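Kojibiose phosphorylase (Gut metagenome, PDB 6W0P) belongs to glycoside hydrolase family 65, pairing an N-terminal beta-sandwich domain with an alpha-helical catalytic domain and a C-terminal beta domain. Local coordinates at residues P5-V17 with G306-L318. Sequence-based numbering, arbitrary orientation.
Sequences PKRYLETEPYRIV and GSDSDQQGIRYCL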
ATOM      1  N   PRO A   5       4.899  17.339 -30.045  1.00 37.91           N
ATOM      2  CA  PRO A   5       5.492  18.606 -29.626  1.00 38.14           C
ATOM      3  C   PRO A   5       4.456  19.727 -29.411  1.00 37.21           C
ATOM      4  O   PRO A   5       3.543  19.825 -30.167  1.00 37.03           O
ATOM      5  CB  PRO A   5       6.414  18.968 -30.805  1.00 38.40           C
ATOM      6  CG  PRO A   5       5.748  18.322 -32.021  1.00 38.39           C
ATOM      7  CD  PRO A   5       5.114  17.056 -31.475  1.00 38.23           C
ATOM      8  N   LYS A   6       4.622  20.503 -28.344  1.00 37.57           N
ATOM      9  CA  LYS A   6       3.992  21.831 -28.144  1.00 38.27           C
ATOM     10  C   LYS A   6       5.098  22.871 -28.307  1.00 37.31           C
ATOM     11  O   LYS A   6       5.674  23.335 -27.294  1.00 37.55           O
ATOM     12  CB  LYS A   6       3.290  21.912 -26.783  1.00 39.62           C
ATOM     13  CG  LYS A   6       1.916  21.238 -26.711  1.00 40.30           C
ATOM     14  CD  LYS A   6       1.954  19.723 -26.776  1.00 40.07           C
ATOM     15  CE  LYS A   6       2.714  19.108 -25.619  1.00 40.68           C
ATOM     16  NZ  LYS A   6       2.749  17.629 -25.691  1.00 41.12           N
ATOM     17  N   ARG A   7       5.399  23.185 -29.557  1.00 37.42           N
ATOM     18  CA  ARG A   7       6.501  24.078 -29.978  1.00 37.20           C
ATOM     19  C   ARG A   7       6.029  25.529 -29.818  1.00 36.83           C
ATOM     20  O   ARG A   7       5.269  25.983 -30.678  1.00 37.34           O
ATOM     21  CB  ARG A   7       6.847  23.765 -31.436  1.00 38.05           C
ATOM     22  CG  ARG A   7       7.816  24.750 -32.072  1.00 39.60           C
ATOM     23  CD  ARG A   7       9.161  24.716 -31.376  1.00 40.01           C
ATOM     24  NE  ARG A   7       9.703  23.365 -31.410  1.00 41.33           N
ATOM     25  CZ  ARG A   7      10.477  22.857 -32.380  1.00 42.09           C
ATOM     26  NH1 ARG A   7      10.847  23.592 -33.418  1.00 41.19           N
ATOM     27  NH2 ARG A   7      10.891  21.604 -32.286  1.00 41.46           N
ATOM     28  N   TYR A   8       6.446  26.229 -28.761  1.00 34.64           N
ATOM     29  CA  TYR A   8       6.111  27.660 -28.554  1.00 33.64           C
ATOM     30  C   TYR A   8       7.382  28.504 -28.423  1.00 33.89           C
ATOM     31  O   TYR A   8       7.214  29.758 -28.414  1.00 34.01           O
ATOM     32  CB  TYR A   8       5.218  27.858 -27.332  1.00 33.05           C
ATOM     33  CG  TYR A   8       5.894  27.766 -25.979  1.00 32.39           C
ATOM     34  CD1 TYR A   8       6.227  26.542 -25.424  1.00 32.09           C
ATOM     35  CD2 TYR A   8       6.154  28.897 -25.228  1.00 32.01           C
ATOM     36  CE1 TYR A   8       6.804  26.446 -24.166  1.00 31.79           C
ATOM     37  CE2 TYR A   8       6.736  28.821 -23.971  1.00 31.75           C
ATOM     38  CZ  TYR A   8       7.069  27.589 -23.437  1.00 31.50           C
ATOM     39  OH  TYR A   8       7.643  27.496 -22.195  1.00 32.59           O
ATOM     40  N   LEU A   9       8.572  27.887 -28.370  1.00 31.58           N
ATOM     41  CA  LEU A   9       9.854  28.623 -28.173  1.00 31.72           C
ATOM     42  C   LEU A   9      10.587  28.768 -29.506  1.00 32.09           C
ATOM     43  O   LEU A   9      10.528  27.853 -30.330  1.00 32.79           O
ATOM     44  CB  LEU A   9      10.699  27.914 -27.108  1.00 30.17           C
ATOM     45  CG  LEU A   9      10.077  27.957 -25.711  1.00 29.49           C
ATOM     46  CD1 LEU A   9      10.862  27.114 -24.726  1.00 29.23           C
ATOM     47  CD2 LEU A   9       9.988  29.383 -25.196  1.00 29.32           C
ATOM     48  N   GLU A  10      11.228  29.909 -29.716  1.00 33.94           N
ATOM     49  CA  GLU A  10      12.068  30.156 -30.912  1.00 35.84           C
ATOM     50  C   GLU A  10      13.245  29.170 -30.919  1.00 36.63           C
ATOM     51  O   GLU A  10      13.751  28.772 -29.833  1.00 35.93           O
ATOM     52  CB  GLU A  10      12.578  31.593 -30.954  1.00 37.08           C
ATOM     53  CG  GLU A  10      11.471  32.632 -31.025  1.00 39.34           C
ATOM     54  CD  GLU A  10      10.312  32.312 -31.958  1.00 40.92           C
ATOM     55  OE1 GLU A  10       9.154  32.438 -31.528  1.00 42.52           O
ATOM     56  OE2 GLU A  10      10.572  31.915 -33.111  1.00 45.42           O
ATOM     57  N   THR A  11      13.646  28.798 -32.129  1.00 37.30           N
ATOM     58  CA  THR A  11      14.779  27.905 -32.446  1.00 37.95           C
ATOM     59  C   THR A  11      16.016  28.743 -32.755  1.00 37.76           C
ATOM     60  O   THR A  11      16.045  29.352 -33.828  1.00 38.41           O
ATOM     61  CB  THR A  11      14.430  27.007 -33.628  1.00 38.38           C
ATOM     62  OG1 THR A  11      13.298  26.252 -33.208  1.00 40.39           O
ATOM     63  CG2 THR A  11      15.565  26.081 -33.990  1.00 39.03           C
ATOM     64  N   GLU A  12      16.979  28.748 -31.837  1.00 37.35           N
ATOM     65  CA  GLU A  12      18.320  29.363 -31.999  1.00 37.30           C
ATOM     66  C   GLU A  12      19.352  28.404 -31.418  1.00 35.82           C
ATOM     67  O   GLU A  12      19.090  27.752 -30.410  1.00 35.25           O
ATOM     68  CB  GLU A  12      18.469  30.662 -31.217  1.00 38.06           C
ATOM     69  CG  GLU A  12      17.579  31.795 -31.667  1.00 39.12           C
ATOM     70  CD  GLU A  12      17.976  33.091 -30.986  1.00 39.95           C
ATOM     71  OE1 GLU A  12      19.167  33.193 -30.548  1.00 39.84           O
ATOM     72  OE2 GLU A  12      17.106  33.993 -30.891  1.00 40.66           O
ATOM     73  N   PRO A  13      20.577  28.355 -31.974  1.00 34.57           N
ATOM     74  CA  PRO A  13      21.549  27.358 -31.546  1.00 34.28           C
ATOM     75  C   PRO A  13      22.134  27.635 -30.156  1.00 33.72           C
ATOM     76  O   PRO A  13      22.518  26.656 -29.550  1.00 32.45           O
ATOM     77  CB  PRO A  13      22.651  27.375 -32.628  1.00 34.76           C
ATOM     78  CG  PRO A  13      22.475  28.692 -33.370  1.00 35.09           C
ATOM     79  CD  PRO A  13      21.073  29.208 -33.061  1.00 35.04           C
ATOM     80  N   TYR A  14      22.164  28.893 -29.674  1.00 33.54           N
ATOM     81  CA  TYR A  14      22.867  29.259 -28.407  1.00 33.93           C
ATOM     82  C   TYR A  14      21.935  29.905 -27.368  1.00 32.85           C
ATOM     83  O   TYR A  14      22.441  30.322 -26.321  1.00 31.64           O
ATOM     84  CB  TYR A  14      24.070  30.175 -28.684  1.00 35.12           C
ATOM     85  CG  TYR A  14      25.151  29.581 -29.555  1.00 36.88           C
ATOM     86  CD1 TYR A  14      26.064  28.654 -29.051  1.00 37.71           C
ATOM     87  CD2 TYR A  14      25.266  29.948 -30.891  1.00 37.88           C
ATOM     88  CE1 TYR A  14      27.061  28.112 -29.852  1.00 37.84           C
ATOM     89  CE2 TYR A  14      26.273  29.438 -31.690  1.00 39.12           C
ATOM     90  CZ  TYR A  14      27.159  28.506 -31.172  1.00 39.45           C
ATOM     91  OH  TYR A  14      28.117  27.984 -31.994  1.00 44.22           O
ATOM     92  N   ARG A  15      20.633  30.000 -27.638  1.00 32.25           N
ATOM     93  CA  ARG A  15      19.665  30.627 -26.711  1.00 31.49           C
ATOM     94  C   ARG A  15      18.298  29.945 -26.817  1.00 31.06           C
ATOM     95  O   ARG A  15      17.957  29.421 -27.886  1.00 31.79           O
ATOM     96  CB  ARG A  15      19.521  32.122 -27.018  1.00 32.28           C
ATOM     97  CG  ARG A  15      20.841  32.837 -27.270  1.00 32.37           C
ATOM     98  CD  ARG A  15      20.656  34.343 -27.193  1.00 32.41           C
ATOM     99  NE  ARG A  15      19.802  34.812 -28.264  1.00 32.80           N
ATOM    100  CZ  ARG A  15      19.296  36.047 -28.362  1.00 32.99           C
ATOM    101  NH1 ARG A  15      19.571  36.971 -27.451  1.00 32.51           N
ATOM    102  NH2 ARG A  15      18.542  36.350 -29.407  1.00 32.81           N
ATOM    103  N   ILE A  16      17.549  29.953 -25.721  1.00 30.60           N
ATOM    104  CA  ILE A  16      16.096  29.655 -25.701  1.00 30.22           C
ATOM    105  C   ILE A  16      15.428  31.022 -25.649  1.00 31.93           C
ATOM    106  O   ILE A  16      15.830  31.869 -24.772  1.00 34.15           O
ATOM    107  CB  ILE A  16      15.719  28.755 -24.513  1.00 29.56           C
ATOM    108  CG1 ILE A  16      16.671  27.566 -24.330  1.00 28.99           C
ATOM    109  CG2 ILE A  16      14.287  28.283 -24.640  1.00 29.52           C
ATOM    110  CD1 ILE A  16      16.816  26.678 -25.569  1.00 28.82           C
ATOM    111  N   VAL A  17      14.506  31.276 -26.563  1.00 31.69           N
ATOM    112  CA  VAL A  17      13.789  32.575 -26.646  1.00 32.15           C
ATOM    113  C   VAL A  17      12.286  32.308 -26.619  1.00 32.41           C
ATOM    114  O   VAL A  17      11.817  31.466 -27.428  1.00 32.65           O
ATOM    115  CB  VAL A  17      14.215  33.371 -27.892  1.00 32.03           C
ATOM    116  CG1 VAL A  17      13.454  34.697 -27.998  1.00 32.64           C
ATOM    117  CG2 VAL A  17      15.705  33.632 -27.854  1.00 31.86           C
ATOM    118  N   GLY A 306      21.935  20.267 -40.040  1.00 35.36           N
ATOM    119  CA  GLY A 306      20.768  19.753 -40.778  1.00 36.20           C
ATOM    120  C   GLY A 306      19.521  19.724 -39.916  1.00 37.03           C
ATOM    121  O   GLY A 306      18.462  19.371 -40.466  1.00 38.03           O
ATOM    122  N   SER A 307      19.618  20.108 -38.630  1.00 35.64           N
ATOM    123  CA  SER A 307      18.469  20.186 -37.690  1.00 35.54           C
ATOM    124  C   SER A 307      18.722  21.263 -36.628  1.00 35.24           C
ATOM    125  O   SER A 307      19.344  20.950 -35.625  1.00 35.08           O
ATOM    126  CB  SER A 307      18.167  18.865 -37.051  1.00 34.62           C
ATOM    127  OG  SER A 307      17.154  19.027 -36.068  1.00 34.73           O
ATOM    128  N   ASP A 308      18.289  22.495 -36.891  1.00 35.76           N
ATOM    129  CA  ASP A 308      18.387  23.644 -35.959  1.00 36.53           C
ATOM    130  C   ASP A 308      17.694  23.253 -34.657  1.00 34.98           C
ATOM    131  O   ASP A 308      18.171  23.664 -33.582  1.00 34.42           O
ATOM    132  CB  ASP A 308      17.770  24.910 -36.561  1.00 38.64           C
ATOM    133  CG  ASP A 308      18.491  25.395 -37.814  1.00 40.73           C
ATOM    134  OD1 ASP A 308      19.715  25.141 -37.938  1.00 40.74           O
ATOM    135  OD2 ASP A 308      17.830  26.046 -38.636  1.00 43.08           O
ATOM    136  N   SER A 309      16.612  22.483 -34.772  1.00 34.16           N
ATOM    137  CA  SER A 309      15.788  22.008 -33.638  1.00 33.37           C
ATOM    138  C   SER A 309      16.635  21.089 -32.742  1.00 32.20           C
ATOM    139  O   SER A 309      16.628  21.261 -31.495  1.00 32.81           O
ATOM    140  CB  SER A 309      14.568  21.324 -34.144  1.00 34.00           C
ATOM    141  OG  SER A 309      13.945  20.625 -33.068  1.00 36.28           O
ATOM    142  N   ASP A 310      17.400  20.177 -33.335  1.00 30.79           N
ATOM    143  CA  ASP A 310      18.243  19.235 -32.555  1.00 30.82           C
ATOM    144  C   ASP A 310      19.479  19.986 -32.054  1.00 29.52           C
ATOM    145  O   ASP A 310      19.958  19.677 -30.972  1.00 28.89           O
ATOM    146  CB  ASP A 310      18.570  17.976 -33.356  1.00 31.65           C
ATOM    147  CG  ASP A 310      17.477  16.923 -33.330  1.00 32.24           C
ATOM    148  OD1 ASP A 310      16.699  16.914 -32.363  1.00 33.04           O
ATOM    149  OD2 ASP A 310      17.454  16.091 -34.248  1.00 33.20           O
ATOM    150  N   GLN A 311      20.002  20.923 -32.831  1.00 29.16           N
ATOM    151  CA  GLN A 311      21.202  21.682 -32.403  1.00 29.18           C
ATOM    152  C   GLN A 311      20.836  22.461 -31.134  1.00 28.50           C
ATOM    153  O   GLN A 311      21.625  22.434 -30.181  1.00 28.73           O
ATOM    154  CB  GLN A 311      21.735  22.596 -33.513  1.00 29.23           C
ATOM    155  CG  GLN A 311      22.883  23.473 -33.036  1.00 28.88           C
ATOM    156  CD  GLN A 311      24.115  22.681 -32.673  1.00 28.95           C
ATOM    157  OE1 GLN A 311      25.000  22.513 -33.511  1.00 29.71           O
ATOM    158  NE2 GLN A 311      24.181  22.173 -31.448  1.00 27.52           N
ATOM    159  N   GLN A 312      19.685  23.137 -31.125  1.00 28.27           N
ATOM    160  CA  GLN A 312      19.214  23.883 -29.931  1.00 27.72           C
ATOM    161  C   GLN A 312      19.005  22.886 -28.799  1.00 26.99           C
ATOM    162  O   GLN A 312      19.490  23.150 -27.698  1.00 28.11           O
ATOM    163  CB  GLN A 312      17.919  24.655 -30.184  1.00 27.75           C
ATOM    164  CG  GLN A 312      17.398  25.390 -28.952  1.00 27.66           C
ATOM    165  CD  GLN A 312      16.146  26.168 -29.293  1.00 28.67           C
ATOM    166  OE1 GLN A 312      15.218  25.624 -29.900  1.00 28.74           O
ATOM    167  NE2 GLN A 312      16.118  27.455 -28.942  1.00 28.59           N
ATOM    168  N   GLY A 313      18.290  21.796 -29.053  1.00 26.73           N
ATOM    169  CA  GLY A 313      17.961  20.798 -28.019  1.00 26.56           C
ATOM    170  C   GLY A 313      19.213  20.273 -27.351  1.00 26.90           C
ATOM    171  O   GLY A 313      19.331  20.398 -26.082  1.00 27.26           O
ATOM    172  N   ILE A 314      20.139  19.700 -28.123  1.00 26.38           N
ATOM    173  CA  ILE A 314      21.331  19.066 -27.494  1.00 26.99           C
ATOM    174  C   ILE A 314      22.094  20.109 -26.656  1.00 27.44           C
ATOM    175  O   ILE A 314      22.613  19.749 -25.581  1.00 26.76           O
ATOM    176  CB  ILE A 314      22.255  18.365 -28.504  1.00 27.25           C
ATOM    177  CG1 ILE A 314      23.259  17.492 -27.764  1.00 27.51           C
ATOM    178  CG2 ILE A 314      22.958  19.338 -29.443  1.00 27.52           C
ATOM    179  CD1 ILE A 314      22.630  16.552 -26.774  1.00 27.61           C
ATOM    180  N   ARG A 315      22.205  21.343 -27.130  1.00 27.86           N
ATOM    181  CA  ARG A 315      23.002  22.356 -26.401  1.00 29.03           C
ATOM    182  C   ARG A 315      22.218  22.764 -25.150  1.00 28.77           C
ATOM    183  O   ARG A 315      22.829  22.928 -24.083  1.00 28.26           O
ATOM    184  CB  ARG A 315      23.390  23.506 -27.329  1.00 29.99           C
ATOM    185  CG  ARG A 315      24.548  24.300 -26.751  1.00 31.05           C
ATOM    186  CD  ARG A 315      25.048  25.338 -27.716  1.00 31.66           C
ATOM    187  NE  ARG A 315      26.009  24.780 -28.643  1.00 32.32           N
ATOM    188  CZ  ARG A 315      25.937  24.827 -29.968  1.00 32.54           C
ATOM    189  NH1 ARG A 315      24.892  25.377 -30.582  1.00 32.42           N
ATOM    190  NH2 ARG A 315      26.925  24.293 -30.669  1.00 32.92           N
ATOM    191  N   TYR A 316      20.890  22.799 -25.246  1.00 28.35           N
ATOM    192  CA  TYR A 316      20.049  23.040 -24.056  1.00 27.98           C
ATOM    193  C   TYR A 316      20.337  21.931 -23.034  1.00 27.87           C
ATOM    194  O   TYR A 316      20.542  22.252 -21.831  1.00 27.15           O
ATOM    195  CB  TYR A 316      18.564  23.156 -24.432  1.00 27.70           C
ATOM    196  CG  TYR A 316      17.679  23.316 -23.228  1.00 26.95           C
ATOM    197  CD1 TYR A 316      17.590  24.524 -22.556  1.00 26.68           C
ATOM    198  CD2 TYR A 316      16.991  22.238 -22.712  1.00 26.55           C
ATOM    199  CE1 TYR A 316      16.809  24.660 -21.421  1.00 26.25           C
ATOM    200  CE2 TYR A 316      16.186  22.362 -21.597  1.00 26.32           C
ATOM    201  CZ  TYR A 316      16.104  23.574 -20.937  1.00 26.19           C
ATOM    202  OH  TYR A 316      15.339  23.662 -19.816  1.00 25.58           O
ATOM    203  N   CYS A 317      20.294  20.663 -23.475  1.00 27.89           N
ATOM    204  CA  CYS A 317      20.528  19.466 -22.611  1.00 27.56           C
ATOM    205  C   CYS A 317      21.915  19.548 -21.952  1.00 27.43           C
ATOM    206  O   CYS A 317      22.001  19.383 -20.728  1.00 28.14           O
ATOM    207  CB  CYS A 317      20.401  18.159 -23.394  1.00 27.53           C
ATOM    208  SG  CYS A 317      18.707  17.803 -23.933  1.00 27.66           S
ATOM    209  N   LEU A 318      22.969  19.830 -22.713  1.00 27.07           N
ATOM    210  CA  LEU A 318      24.328  19.990 -22.142  1.00 27.65           C
ATOM    211  C   LEU A 318      24.309  21.130 -21.096  1.00 27.53           C
ATOM    212  O   LEU A 318      24.919  20.967 -20.013  1.00 26.28           O
ATOM    213  CB  LEU A 318      25.360  20.233 -23.246  1.00 27.65           C
ATOM    214  CG  LEU A 318      25.476  19.107 -24.274  1.00 28.76           C
ATOM    215  CD1 LEU A 318      26.679  19.309 -25.178  1.00 29.17           C
ATOM    216  CD2 LEU A 318      25.550  17.740 -23.607  1.00 29.34           C
TER
HETATM  217  O   HOH W   1      12.595  25.773 -30.259  1.00 33.03           O
HETATM  218  O   HOH W   2      25.960  25.623 -33.226  1.00 31.33           O
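The edge hairpin of the N-terminal beta-sandwich, strands 10-11 and 15-19 with the turn between them, packs here on the first turns of helix 308-324, and Gln312 makes the central link. Its side chain runs out fully extended, CG anti to the backbone N (chi1 178°), and carries the amide in between the two strands. There NE2 donates to two carbonyls, Glu10 O at 2.9 Å and Arg15 O also at 2.9 Å, each bond lying in the carbonyl plane on a lone pair and nearly in the plane of the amide. Both amide hydrogens are thus used and the group cannot easily rotate. A glutamine suits this buried place because OE1 can accept while NE2 donates: a water bridges OE1 to Leu9 O and Thr11 OG1.

At the turn, Arg315 NH1 donates to Pro13 O (2.9 Å), in the guanidinium plane but from above the carbonyl plane. The guanidinium lies face-on over the rim of the Tyr14 ring, whose CE1 sits above its centre, 3.5 Å from Arg315 CZ; the planes are 19° apart, a place that suits a flat group. Asp301 forms a salt bridge with NH2 of the same arginine, which should balance its charge.

Van der Waals contacts fill in around these bonds. Ile16 CG1 and Tyr316 CD1, 3.6 Å apart, form the apolar pair; Ile16 CD1 reaches the Gln312 side chain, while Thr11 turns its CG2 methyl onto Asp308 CB. Near the start of the helix, where Ser307 OG caps Asp310 N, Arg7 NH2 bonds only weakly to Ser309 OG; the stronger partner of this arginine is Asp654, which its NE meets in a salt bridge. Side-chain amide and guanidinium donors from a helix here meet carbonyls of a beta-hairpin, an interdomain join between the sandwich and the helical domain of a family 65 enzyme.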